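Local atomic coordinates of predicted acetyltransferase (Clostridium acetobutylicum, PDB entry 3MGD), a protein that binds acetyl coenzyme A and, as a member of the GNAT family, probably transfers its acetyl group to an acceptor that is not known. Residues S17-D25 / T88-R97; A102-V110 / P131-Q139. All coordinates share one frame; numbering follows the deposited sequence.

Contact 1: residues S17-D25 / T88-R97; sequences SIRKRQLID and TNMYTEPTSR. With ACO (acetyl coenzyme *a), chain C.
Asp25 and Arg97 form a salt bridge between the last turn of helix 12-25 and the loop after strand 83-92. Arg97 NH2 reaches Asp25 OD2 at 2.9 Å with an N-H...O angle of 156°; the oxygen lies in the guanidinium plane but is met from above the plane of its own carboxylate. Three further groups hold this guanidinium: Arg97 NE donates to Thr92 O at 2.7 Å, and the faces are taken by acetyl-CoA C9P and, opposite, Pro94 CG. A water links Asp25 OD1 to Arg97 NH1. Arg21 makes a second salt bridge with Glu93, doubtful in detail. At the other end, Arg19 NH1 gives Asn89 OD1 only a weak bond (2.8 Å); Arg19 NH2 bonds Pro75 O of the second subunit, Asn89 ND2 Glu53, and Gln22 NE2 Glu26.

Between these polar ends stands Tyr91. With CG anti to the backbone N (chi1 -178°), its ring projects against the helix, Tyr91 CD1 lying 3.6 Å from Gln22 CA, while Ile18 CG2 touches Tyr91 CD2 at 4.1 Å. The flanking backbone holds the pantetheine arm alongside the strand, the usual GNAT mode: acetyl-CoA N4P donates to Met90 O at 2.6 Å, and Thr92 N to O9P at 2.9 Å. Asn89 has left-handed backbone angles, consistent with the bulge common in this GNAT strand.

The axes of segments 17-25 and 88-92 approach to 8.5 Å at 77°. Strand 61-72 pairs antiparallel with strand 83-92 and touches Ile18; helix 35-47 packs on Arg19 and Asn89, and helix 101-115 on Met90.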
loop_
_atom_site.group_PDB
_atom_site.type_symbol
_atom_site.label_atom_id
_atom_site.label_comp_id
_atom_site.label_asym_id
_atom_site.label_seq_id
_atom_site.Cartn_x
_atom_site.Cartn_y
_atom_site.Cartn_z
ATOM N N SER A 17 6.848 10.218 19.174
ATOM C CA SER A 17 7.318 9.443 20.330
ATOM C C SER A 17 6.530 8.156 20.516
ATOM O O SER A 17 7.102 7.097 20.795
ATOM C CB SER A 17 7.232 10.273 21.618
ATOM O OG SER A 17 8.176 11.321 21.593
ATOM N N ILE A 18 5.214 8.249 20.384
ATOM C CA ILE A 18 4.369 7.074 20.577
ATOM C C ILE A 18 4.624 6.040 19.491
ATOM O O ILE A 18 4.631 4.842 19.776
ATOM C CB ILE A 18 2.889 7.432 20.595
ATOM C CG1 ILE A 18 2.612 8.436 21.717
ATOM C CG2 ILE A 18 2.044 6.164 20.754
ATOM C CD1 ILE A 18 1.218 9.036 21.668
ATOM N N ARG A 19 4.845 6.486 18.250
ATOM C CA ARG A 19 5.170 5.518 17.195
ATOM C C ARG A 19 6.466 4.768 17.501
ATOM O O ARG A 19 6.535 3.561 17.329
ATOM C CB ARG A 19 5.216 6.144 15.788
ATOM C CG ARG A 19 5.614 5.122 14.699
ATOM C CD ARG A 19 5.196 5.504 13.258
ATOM N NE ARG A 19 5.777 4.542 12.319
ATOM C CZ ARG A 19 5.288 3.325 12.085
ATOM N NH1 ARG A 19 4.190 2.897 12.708
ATOM N NH2 ARG A 19 5.919 2.514 11.248
ATOM N N LYS A 20 7.509 5.469 17.934
ATOM C CA LYS A 20 8.740 4.768 18.304
ATOM C C LYS A 20 8.494 3.774 19.439
ATOM O O LYS A 20 8.980 2.638 19.411
ATOM C CB LYS A 20 9.848 5.757 18.694
ATOM C CG LYS A 20 10.363 6.623 17.551
ATOM C CD LYS A 20 11.600 7.441 17.940
ATOM C CE LYS A 20 11.288 8.482 18.978
ATOM N NZ LYS A 20 12.437 9.441 19.201
ATOM N N ARG A 21 7.732 4.214 20.431
ATOM C CA ARG A 21 7.417 3.385 21.582
ATOM C C ARG A 21 6.694 2.112 21.146
ATOM O O ARG A 21 6.986 1.020 21.629
ATOM C CB ARG A 21 6.541 4.187 22.529
ATOM C CG ARG A 21 6.425 3.611 23.911
ATOM C CD ARG A 21 5.948 4.699 24.832
ATOM N NE ARG A 21 4.942 4.207 25.755
ATOM C CZ ARG A 21 3.911 4.930 26.170
ATOM N NH1 ARG A 21 3.744 6.179 25.740
ATOM N NH2 ARG A 21 3.046 4.391 27.000
ATOM N N GLN A 22 5.754 2.277 20.217
ATOM C CA GLN A 22 4.983 1.175 19.654
ATOM C C GLN A 22 5.873 0.171 18.936
ATOM O O GLN A 22 5.781 -1.026 19.162
ATOM C CB GLN A 22 3.964 1.748 18.677
ATOM C CG GLN A 22 3.168 0.703 17.918
ATOM C CD GLN A 22 2.597 1.299 16.661
ATOM O OE1 GLN A 22 2.247 2.485 16.637
ATOM N NE2 GLN A 22 2.475 0.480 15.606
ATOM N N LEU A 23 6.754 0.666 18.078
ATOM C CA LEU A 23 7.607 -0.211 17.292
ATOM C C LEU A 23 8.555 -0.980 18.198
ATOM O O LEU A 23 8.832 -2.153 17.981
ATOM C CB LEU A 23 8.409 0.608 16.286
ATOM C CG LEU A 23 7.606 1.324 15.195
ATOM C CD1 LEU A 23 8.525 2.224 14.402
ATOM C CD2 LEU A 23 6.883 0.320 14.261
ATOM N N ILE A 24 9.071 -0.309 19.221
ATOM C CA ILE A 24 9.983 -0.975 20.129
ATOM C C ILE A 24 9.245 -2.054 20.916
ATOM O O ILE A 24 9.766 -3.140 21.106
ATOM C CB ILE A 24 10.677 0.044 21.044
ATOM C CG1 ILE A 24 11.667 0.861 20.209
ATOM C CG2 ILE A 24 11.401 -0.653 22.190
ATOM C CD1 ILE A 24 12.147 2.141 20.911
ATOM N N ASP A 25 8.033 -1.742 21.360
ATOM C CA ASP A 25 7.129 -2.722 21.978
ATOM C C ASP A 25 6.915 -3.942 21.062
ATOM O O ASP A 25 6.797 -5.077 21.539
ATOM C CB ASP A 25 5.782 -2.037 22.272
ATOM C CG ASP A 25 5.141 -2.506 23.569
ATOM O OD1 ASP A 25 5.376 -3.669 23.970
ATOM O OD2 ASP A 25 4.390 -1.711 24.183
ATOM N N THR A 88 -2.745 1.837 10.758
ATOM C CA THR A 88 -1.375 1.882 11.247
ATOM C C THR A 88 -1.321 2.639 12.566
ATOM O O THR A 88 -2.337 3.166 13.022
ATOM C CB THR A 88 -0.469 2.569 10.171
ATOM O OG1 THR A 88 0.913 2.379 10.491
ATOM C CG2 THR A 88 -0.785 4.070 10.035
ATOM N N ASN A 89 -0.130 2.695 13.173
ATOM C CA ASN A 89 0.086 3.487 14.366
ATOM C C ASN A 89 -0.890 3.149 15.475
ATOM O O ASN A 89 -1.347 4.034 16.186
ATOM C CB ASN A 89 0.014 4.987 14.053
ATOM C CG ASN A 89 1.126 5.442 13.137
ATOM O OD1 ASN A 89 2.037 4.681 12.830
ATOM N ND2 ASN A 89 1.041 6.686 12.672
HETATM N N MSE A 90 -1.235 1.876 15.615
HETATM C CA MSE A 90 -2.096 1.500 16.717
HETATM C C MSE A 90 -1.285 1.093 17.942
HETATM O O MSE A 90 -0.390 0.251 17.885
HETATM C CB MSE A 90 -3.083 0.417 16.304
HETATM C CG MSE A 90 -4.051 0.940 15.219
HETATM SE SE MSE A 90 -5.494 -0.300 14.946
HETATM C CE MSE A 90 -6.361 -0.156 16.692
ATOM N N TYR A 91 -1.621 1.708 19.060
ATOM C CA TYR A 91 -0.906 1.454 20.302
ATOM C C TYR A 91 -1.875 1.716 21.437
ATOM O O TYR A 91 -2.615 2.698 21.418
ATOM C CB TYR A 91 0.333 2.353 20.420
ATOM C CG TYR A 91 1.117 2.070 21.692
ATOM C CD1 TYR A 91 2.029 1.028 21.749
ATOM C CD2 TYR A 91 0.916 2.826 22.832
ATOM C CE1 TYR A 91 2.743 0.750 22.930
ATOM C CE2 TYR A 91 1.610 2.557 24.008
ATOM C CZ TYR A 91 2.521 1.525 24.054
ATOM O OH TYR A 91 3.204 1.278 25.243
ATOM N N THR A 92 -1.924 0.789 22.384
ATOM C CA THR A 92 -2.644 1.017 23.622
ATOM C C THR A 92 -1.659 0.820 24.790
ATOM O O THR A 92 -0.901 -0.156 24.807
ATOM C CB THR A 92 -3.820 0.029 23.806
ATOM O OG1 THR A 92 -4.792 0.221 22.772
ATOM C CG2 THR A 92 -4.486 0.256 25.191
ATOM N N GLU A 93 -1.674 1.748 25.746
ATOM C CA GLU A 93 -0.866 1.647 26.961
ATOM C C GLU A 93 -1.066 0.263 27.566
ATOM O O GLU A 93 -2.204 -0.190 27.690
ATOM C CB GLU A 93 -1.311 2.727 27.960
ATOM C CG GLU A 93 -0.517 2.761 29.255
ATOM C CD GLU A 93 0.920 3.208 29.046
ATOM O OE1 GLU A 93 1.132 4.246 28.384
ATOM O OE2 GLU A 93 1.833 2.525 29.549
ATOM N N PRO A 94 0.035 -0.435 27.918
ATOM C CA PRO A 94 -0.091 -1.819 28.391
ATOM C C PRO A 94 -1.090 -2.045 29.531
ATOM O O PRO A 94 -1.864 -2.995 29.452
ATOM C CB PRO A 94 1.336 -2.173 28.810
ATOM C CG PRO A 94 2.177 -1.377 27.844
ATOM C CD PRO A 94 1.441 -0.065 27.685
ATOM N N THR A 95 -1.093 -1.198 30.556
ATOM C CA THR A 95 -2.026 -1.396 31.660
ATOM C C THR A 95 -3.476 -1.143 31.242
ATOM O O THR A 95 -4.403 -1.462 31.984
ATOM C CB THR A 95 -1.666 -0.525 32.885
ATOM O OG1 THR A 95 -1.694 0.852 32.513
ATOM C CG2 THR A 95 -0.265 -0.879 33.403
ATOM N N SER A 96 -3.670 -0.578 30.049
ATOM C CA SER A 96 -5.010 -0.307 29.537
ATOM C C SER A 96 -5.474 -1.326 28.486
ATOM O O SER A 96 -6.583 -1.225 27.969
ATOM C CB SER A 96 -5.077 1.098 28.924
ATOM O OG SER A 96 -5.078 2.110 29.912
ATOM N N ARG A 97 -4.628 -2.299 28.169
ATOM C CA ARG A 97 -4.979 -3.294 27.160
ATOM C C ARG A 97 -6.088 -4.253 27.595
ATOM O O ARG A 97 -6.365 -4.393 28.785
ATOM C CB ARG A 97 -3.724 -4.058 26.741
ATOM C CG ARG A 97 -2.788 -3.184 25.927
ATOM C CD ARG A 97 -1.439 -3.837 25.640
ATOM N NE ARG A 97 -0.510 -2.819 25.148
ATOM C CZ ARG A 97 0.775 -3.016 24.887
ATOM N NH1 ARG A 97 1.313 -4.213 25.063
ATOM N NH2 ARG A 97 1.518 -2.010 24.444
HETATM N N1A ACO C . -15.208 -8.696 25.788
HETATM C C2A ACO C . -14.284 -9.739 25.896
HETATM N N3A ACO C . -12.935 -9.538 25.519
HETATM C C4A ACO C . -12.521 -8.238 25.016
HETATM C C5A ACO C . -13.465 -7.168 24.905
HETATM C C6A ACO C . -14.789 -7.369 25.274
HETATM N N6A ACO C . -15.741 -6.282 25.161
HETATM N N7A ACO C . -12.785 -6.011 24.389
HETATM C C8A ACO C . -11.457 -6.358 24.189
HETATM N N9A ACO C . -11.285 -7.754 24.555
HETATM C C1B ACO C . -10.000 -8.430 24.589
HETATM C C2B ACO C . -9.931 -9.098 23.206
HETATM O O2B ACO C . -10.894 -10.006 22.779
HETATM C C3B ACO C . -8.465 -9.454 23.108
HETATM O O3B ACO C . -8.027 -10.679 23.651
HETATM P P3B ACO C . -7.908 -12.017 22.795
HETATM O O7A ACO C . -7.933 -13.223 23.797
HETATM O O8A ACO C . -6.579 -12.021 22.010
HETATM O O9A ACO C . -9.065 -12.133 21.825
HETATM C C4B ACO C . -7.823 -8.150 23.699
HETATM O O4B ACO C . -8.732 -7.789 24.802
HETATM C C5B ACO C . -7.299 -7.008 22.853
HETATM O O5B ACO C . -8.342 -6.263 22.276
HETATM P P1A ACO C . -8.437 -4.701 22.497
HETATM O O1A ACO C . -8.670 -4.333 23.971
HETATM O O2A ACO C . -9.534 -4.175 21.575
HETATM O O3A ACO C . -7.045 -4.145 22.007
HETATM P P2A ACO C . -6.035 -3.311 22.915
HETATM O O4A ACO C . -5.438 -4.155 24.091
HETATM O O5A ACO C . -6.653 -2.016 23.364
HETATM O O6A ACO C . -4.869 -2.866 21.954
HETATM C CBP ACO C . -2.925 -3.379 20.590
HETATM C CCP ACO C . -4.307 -3.796 21.071
HETATM C CDP ACO C . -2.462 -4.288 19.463
HETATM C CEP ACO C . -3.015 -1.957 20.141
HETATM C CAP ACO C . -1.928 -3.515 21.789
HETATM O OAP ACO C . -1.800 -4.829 22.219
HETATM C C9P ACO C . -0.602 -2.822 21.596
HETATM O O9P ACO C . -0.466 -1.603 21.719
HETATM N N8P ACO C . 0.525 -3.670 21.271
HETATM C C7P ACO C . 1.838 -3.089 20.995
HETATM C C6P ACO C . 1.835 -2.272 19.755
HETATM C C5P ACO C . 1.190 -3.018 18.608
HETATM O O5P ACO C . 1.470 -4.198 18.393
HETATM N N4P ACO C . 0.222 -2.321 17.832
HETATM C C3P ACO C . -0.268 -2.845 16.581
HETATM C C2P ACO C . 0.633 -2.684 15.383
HETATM S S1P ACO C . -0.092 -3.207 13.849
HETATM C C ACO C . -1.058 -2.007 13.178
HETATM O O ACO C . -1.166 -0.929 13.743
HETATM C CH3 ACO C . -1.877 -2.312 11.985
HETATM O O HOH W 1 2.493 0.554 12.527
HETATM O O HOH W 2 1.606 4.953 17.370
HETATM O O HOH W 3 4.019 -4.760 25.725
#

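Contact 2: residues A102-V110 / P131-Q139; sequences ATGMLDRLV and PVYKKYGFQ. With ACO (acetyl coenzyme *a), chain C.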
loop_
_atom_site.group_PDB
_atom_site.type_symbol
_atom_site.label_atom_id
_atom_site.label_comp_id
_atom_site.label_asym_id
_atom_site.label_seq_id
_atom_site.Cartn_x
_atom_site.Cartn_y
_atom_site.Cartn_z
ATOM N N ALA A 102 -8.453 -0.614 21.394
ATOM C CA ALA A 102 -8.067 -0.764 19.996
ATOM C C ALA A 102 -9.266 -1.161 19.123
ATOM O O ALA A 102 -9.425 -0.643 18.021
ATOM C CB ALA A 102 -6.919 -1.770 19.860
ATOM N N THR A 103 -10.124 -2.049 19.621
ATOM C CA THR A 103 -11.313 -2.463 18.853
ATOM C C THR A 103 -12.262 -1.292 18.566
ATOM O O THR A 103 -12.768 -1.139 17.442
ATOM C CB THR A 103 -12.072 -3.623 19.560
ATOM O OG1 THR A 103 -11.222 -4.775 19.625
ATOM C CG2 THR A 103 -13.345 -3.988 18.805
ATOM N N GLY A 104 -12.489 -0.451 19.572
ATOM C CA GLY A 104 -13.296 0.746 19.390
ATOM C C GLY A 104 -12.614 1.756 18.470
ATOM O O GLY A 104 -13.278 2.476 17.732
HETATM N N MSE A 105 -11.285 1.826 18.521
HETATM C CA MSE A 105 -10.542 2.671 17.578
HETATM C C MSE A 105 -10.773 2.207 16.141
HETATM O O MSE A 105 -10.947 3.030 15.239
HETATM C CB MSE A 105 -9.040 2.642 17.873
HETATM C CG MSE A 105 -8.606 3.432 19.085
HETATM SE SE MSE A 105 -8.947 5.337 18.848
HETATM C CE MSE A 105 -7.442 6.061 19.869
ATOM N N LEU A 106 -10.746 0.894 15.920
ATOM C CA LEU A 106 -11.015 0.354 14.584
ATOM C C LEU A 106 -12.366 0.856 14.065
ATOM O O LEU A 106 -12.489 1.182 12.890
ATOM C CB LEU A 106 -10.966 -1.181 14.573
ATOM C CG LEU A 106 -9.580 -1.822 14.739
ATOM C CD1 LEU A 106 -9.670 -3.309 15.055
ATOM C CD2 LEU A 106 -8.753 -1.588 13.489
ATOM N N ASP A 107 -13.379 0.926 14.935
ATOM C CA ASP A 107 -14.684 1.455 14.515
ATOM C C ASP A 107 -14.544 2.889 14.014
ATOM O O ASP A 107 -15.138 3.257 12.995
ATOM C CB ASP A 107 -15.730 1.419 15.639
ATOM C CG ASP A 107 -16.133 0.003 16.039
ATOM O OD1 ASP A 107 -16.058 -0.922 15.204
ATOM O OD2 ASP A 107 -16.557 -0.178 17.199
ATOM N N ARG A 108 -13.776 3.708 14.736
ATOM C CA ARG A 108 -13.597 5.100 14.339
ATOM C C ARG A 108 -12.848 5.208 13.015
ATOM O O ARG A 108 -13.142 6.082 12.205
ATOM C CB ARG A 108 -12.856 5.903 15.413
ATOM C CG ARG A 108 -13.588 5.991 16.735
ATOM C CD ARG A 108 -12.829 6.901 17.694
ATOM N NE ARG A 108 -13.498 7.027 18.993
ATOM C CZ ARG A 108 -14.440 7.929 19.275
ATOM N NH1 ARG A 108 -14.852 8.802 18.355
ATOM N NH2 ARG A 108 -14.980 7.960 20.485
ATOM N N LEU A 109 -11.877 4.321 12.796
ATOM C CA LEU A 109 -11.106 4.360 11.554
ATOM C C LEU A 109 -11.942 3.923 10.359
ATOM O O LEU A 109 -11.845 4.500 9.286
ATOM C CB LEU A 109 -9.833 3.519 11.665
ATOM C CG LEU A 109 -8.838 4.017 12.723
ATOM C CD1 LEU A 109 -7.659 3.062 12.810
ATOM C CD2 LEU A 109 -8.364 5.428 12.438
ATOM N N VAL A 110 -12.762 2.899 10.554
ATOM C CA VAL A 110 -13.692 2.473 9.525
ATOM C C VAL A 110 -14.597 3.639 9.145
ATOM O O VAL A 110 -14.909 3.845 7.970
ATOM C CB VAL A 110 -14.520 1.260 10.002
ATOM C CG1 VAL A 110 -15.802 1.114 9.190
ATOM C CG2 VAL A 110 -13.660 -0.006 9.935
ATOM N N PRO A 131 -4.667 -11.088 16.486
ATOM C CA PRO A 131 -5.932 -11.610 17.020
ATOM C C PRO A 131 -7.010 -10.531 17.135
ATOM O O PRO A 131 -8.195 -10.837 17.005
ATOM C CB PRO A 131 -5.558 -12.099 18.427
ATOM C CG PRO A 131 -4.065 -12.047 18.514
ATOM C CD PRO A 131 -3.609 -11.045 17.518
ATOM N N VAL A 132 -6.613 -9.288 17.398
ATOM C CA VAL A 132 -7.571 -8.177 17.415
ATOM C C VAL A 132 -8.196 -7.967 16.039
ATOM O O VAL A 132 -9.422 -7.866 15.907
ATOM C CB VAL A 132 -6.903 -6.864 17.878
ATOM C CG1 VAL A 132 -7.930 -5.745 17.972
ATOM C CG2 VAL A 132 -6.220 -7.074 19.219
ATOM N N TYR A 133 -7.349 -7.907 15.012
ATOM C CA TYR A 133 -7.820 -7.699 13.653
ATOM C C TYR A 133 -8.579 -8.921 13.129
ATOM O O TYR A 133 -9.575 -8.772 12.428
ATOM C CB TYR A 133 -6.654 -7.330 12.729
ATOM C CG TYR A 133 -5.818 -6.212 13.307
ATOM C CD1 TYR A 133 -6.426 -5.117 13.914
ATOM C CD2 TYR A 133 -4.429 -6.254 13.271
ATOM C CE1 TYR A 133 -5.671 -4.094 14.465
ATOM C CE2 TYR A 133 -3.676 -5.235 13.810
ATOM C CZ TYR A 133 -4.301 -4.157 14.414
ATOM O OH TYR A 133 -3.556 -3.128 14.969
ATOM N N LYS A 134 -8.109 -10.117 13.475
ATOM C CA LYS A 134 -8.809 -11.345 13.092
ATOM C C LYS A 134 -10.205 -11.353 13.698
ATOM O O LYS A 134 -11.193 -11.639 13.011
ATOM C CB LYS A 134 -8.032 -12.599 13.531
ATOM C CG LYS A 134 -6.814 -12.937 12.667
ATOM C CD LYS A 134 -7.185 -13.046 11.190
ATOM C CE LYS A 134 -5.980 -13.421 10.335
ATOM N NZ LYS A 134 -5.535 -14.829 10.551
ATOM N N LYS A 135 -10.286 -11.037 14.988
ATOM C CA LYS A 135 -11.579 -10.966 15.676
ATOM C C LYS A 135 -12.505 -9.965 14.995
ATOM O O LYS A 135 -13.713 -10.196 14.881
ATOM C CB LYS A 135 -11.399 -10.648 17.169
ATOM C CG LYS A 135 -12.695 -10.597 17.964
ATOM C CD LYS A 135 -12.439 -10.124 19.394
ATOM C CE LYS A 135 -13.668 -10.298 20.289
ATOM N NZ LYS A 135 -13.563 -9.501 21.555
ATOM N N TYR A 136 -11.922 -8.879 14.489
ATOM C CA TYR A 136 -12.683 -7.796 13.870
ATOM C C TYR A 136 -13.181 -8.108 12.458
ATOM O O TYR A 136 -14.092 -7.449 11.964
ATOM C CB TYR A 136 -11.820 -6.532 13.820
ATOM C CG TYR A 136 -12.592 -5.245 13.626
ATOM C CD1 TYR A 136 -13.199 -4.598 14.704
ATOM C CD2 TYR A 136 -12.673 -4.650 12.382
ATOM C CE1 TYR A 136 -13.902 -3.411 14.520
ATOM C CE2 TYR A 136 -13.369 -3.466 12.195
ATOM C CZ TYR A 136 -13.976 -2.852 13.263
ATOM O OH TYR A 136 -14.648 -1.673 13.059
ATOM N N GLY A 137 -12.563 -9.079 11.789
ATOM C CA GLY A 137 -12.989 -9.437 10.452
ATOM C C GLY A 137 -11.936 -9.278 9.372
ATOM O O GLY A 137 -12.206 -9.531 8.204
ATOM N N PHE A 138 -10.730 -8.851 9.733
ATOM C CA PHE A 138 -9.693 -8.770 8.714
ATOM C C PHE A 138 -9.348 -10.178 8.228
ATOM O O PHE A 138 -9.356 -11.133 9.009
ATOM C CB PHE A 138 -8.455 -8.037 9.235
ATOM C CG PHE A 138 -8.624 -6.549 9.308
ATOM C CD1 PHE A 138 -9.288 -5.964 10.379
ATOM C CD2 PHE A 138 -8.094 -5.732 8.321
ATOM C CE1 PHE A 138 -9.428 -4.593 10.452
ATOM C CE2 PHE A 138 -8.237 -4.363 8.387
ATOM C CZ PHE A 138 -8.910 -3.786 9.451
ATOM N N GLN A 139 -9.057 -10.303 6.934
ATOM C CA GLN A 139 -8.801 -11.601 6.323
ATOM C C GLN A 139 -7.360 -11.789 5.857
ATOM O O GLN A 139 -6.766 -10.870 5.290
ATOM C CB GLN A 139 -9.725 -11.777 5.116
ATOM C CG GLN A 139 -11.183 -11.576 5.443
ATOM C CD GLN A 139 -11.740 -12.741 6.217
ATOM O OE1 GLN A 139 -11.632 -13.883 5.781
ATOM N NE2 GLN A 139 -12.335 -12.465 7.377
HETATM N N1A ACO C . -15.208 -8.696 25.788
HETATM C C2A ACO C . -14.284 -9.739 25.896
HETATM N N3A ACO C . -12.935 -9.538 25.519
HETATM C C4A ACO C . -12.521 -8.238 25.016
HETATM C C5A ACO C . -13.465 -7.168 24.905
HETATM C C6A ACO C . -14.789 -7.369 25.274
HETATM N N6A ACO C . -15.741 -6.282 25.161
HETATM N N7A ACO C . -12.785 -6.011 24.389
HETATM C C8A ACO C . -11.457 -6.358 24.189
HETATM N N9A ACO C . -11.285 -7.754 24.555
HETATM C C1B ACO C . -10.000 -8.430 24.589
HETATM C C2B ACO C . -9.931 -9.098 23.206
HETATM O O2B ACO C . -10.894 -10.006 22.779
HETATM C C3B ACO C . -8.465 -9.454 23.108
HETATM O O3B ACO C . -8.027 -10.679 23.651
HETATM P P3B ACO C . -7.908 -12.017 22.795
HETATM O O7A ACO C . -7.933 -13.223 23.797
HETATM O O8A ACO C . -6.579 -12.021 22.010
HETATM O O9A ACO C . -9.065 -12.133 21.825
HETATM C C4B ACO C . -7.823 -8.150 23.699
HETATM O O4B ACO C . -8.732 -7.789 24.802
HETATM C C5B ACO C . -7.299 -7.008 22.853
HETATM O O5B ACO C . -8.342 -6.263 22.276
HETATM P P1A ACO C . -8.437 -4.701 22.497
HETATM O O1A ACO C . -8.670 -4.333 23.971
HETATM O O2A ACO C . -9.534 -4.175 21.575
HETATM O O3A ACO C . -7.045 -4.145 22.007
HETATM P P2A ACO C . -6.035 -3.311 22.915
HETATM O O4A ACO C . -5.438 -4.155 24.091
HETATM O O5A ACO C . -6.653 -2.016 23.364
HETATM O O6A ACO C . -4.869 -2.866 21.954
HETATM C CBP ACO C . -2.925 -3.379 20.590
HETATM C CCP ACO C . -4.307 -3.796 21.071
HETATM C CDP ACO C . -2.462 -4.288 19.463
HETATM C CEP ACO C . -3.015 -1.957 20.141
HETATM C CAP ACO C . -1.928 -3.515 21.789
HETATM O OAP ACO C . -1.800 -4.829 22.219
HETATM C C9P ACO C . -0.602 -2.822 21.596
HETATM O O9P ACO C . -0.466 -1.603 21.719
HETATM N N8P ACO C . 0.525 -3.670 21.271
HETATM C C7P ACO C . 1.838 -3.089 20.995
HETATM C C6P ACO C . 1.835 -2.272 19.755
HETATM C C5P ACO C . 1.190 -3.018 18.608
HETATM O O5P ACO C . 1.470 -4.198 18.393
HETATM N N4P ACO C . 0.222 -2.321 17.832
HETATM C C3P ACO C . -0.268 -2.845 16.581
HETATM C C2P ACO C . 0.633 -2.684 15.383
HETATM S S1P ACO C . -0.092 -3.207 13.849
HETATM C C ACO C . -1.058 -2.007 13.178
HETATM O O ACO C . -1.166 -0.929 13.743
HETATM C CH3 ACO C . -1.877 -2.312 11.985
HETATM O O HOH W 4 -11.427 -6.740 17.520
#
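Leu106 and Tyr136 make the dense centre of this helix-helix contact. Leu106 CB lies 3.9 Å from the centroid of the Tyr136 ring and 20° off its normal, a CH-pi contact over one face, and the two side chains run antiparallel alongside one another. A chi1 of -161° swings the Tyr136 ring off its own helix and across to helix 101-115, where it enters as a knob among Thr103, Leu106, Asp107 and Val110. Leu106 CD1 also meets the edge of the Tyr133 ring, 3.9 Å from Tyr133 CD1, and Leu106 CD2 touches Phe138 CE1.

Toward the outside the fit is looser and more polar. At the exposed Asp107, Tyr136 OH donates to OD1 at 2.7 Å, on the anti side of the carboxylate. Near the cofactor, water 4 bridges Thr103 OG1 and Val132 O. The segment axes stay 10.6 Å apart, at 56°. Gly137, with positive phi, ends the second helix in a Schellman motif.

Both helices hold acetyl-CoA. Thr103 grips pyrophosphate O2A twice, through OG1 (2.6 Å) and N; Ala102 N donates to O5A, and Lys135 NZ bonds the ribose O2B. The start of helix 101-115 thus faces the pyrophosphate, as in GNAT proteins, and its dipole would probably help offset the charge. Tyr133 OH, 3.3 Å from the acetyl carbon C of acetyl-CoA, is placed like the tyrosine proposed as general acid in some GNAT enzymes, a role not established here.

In the fold
Contact 1 (17-25 with 88-97) closes before contact 2 (102-110 with 131-139) opens, and their centres lie 16 Å apart within one GNAT domain. Strand 83-92, in the mixed sheet, runs on through a short loop into helix 101-115, so the two contacts are consecutive in the chain as well as adjacent in space. Met90 joins them directly: its SE is 3.4 Å from Tyr133 OH and 3.8 Å from Leu106 CD2. Acetyl-CoA spans both, its pantetheine arm along the strand of contact 1 and its pyrophosphate at the helix start in contact 2, the usual GNAT cofactor site. Both contacts also touch the second subunit.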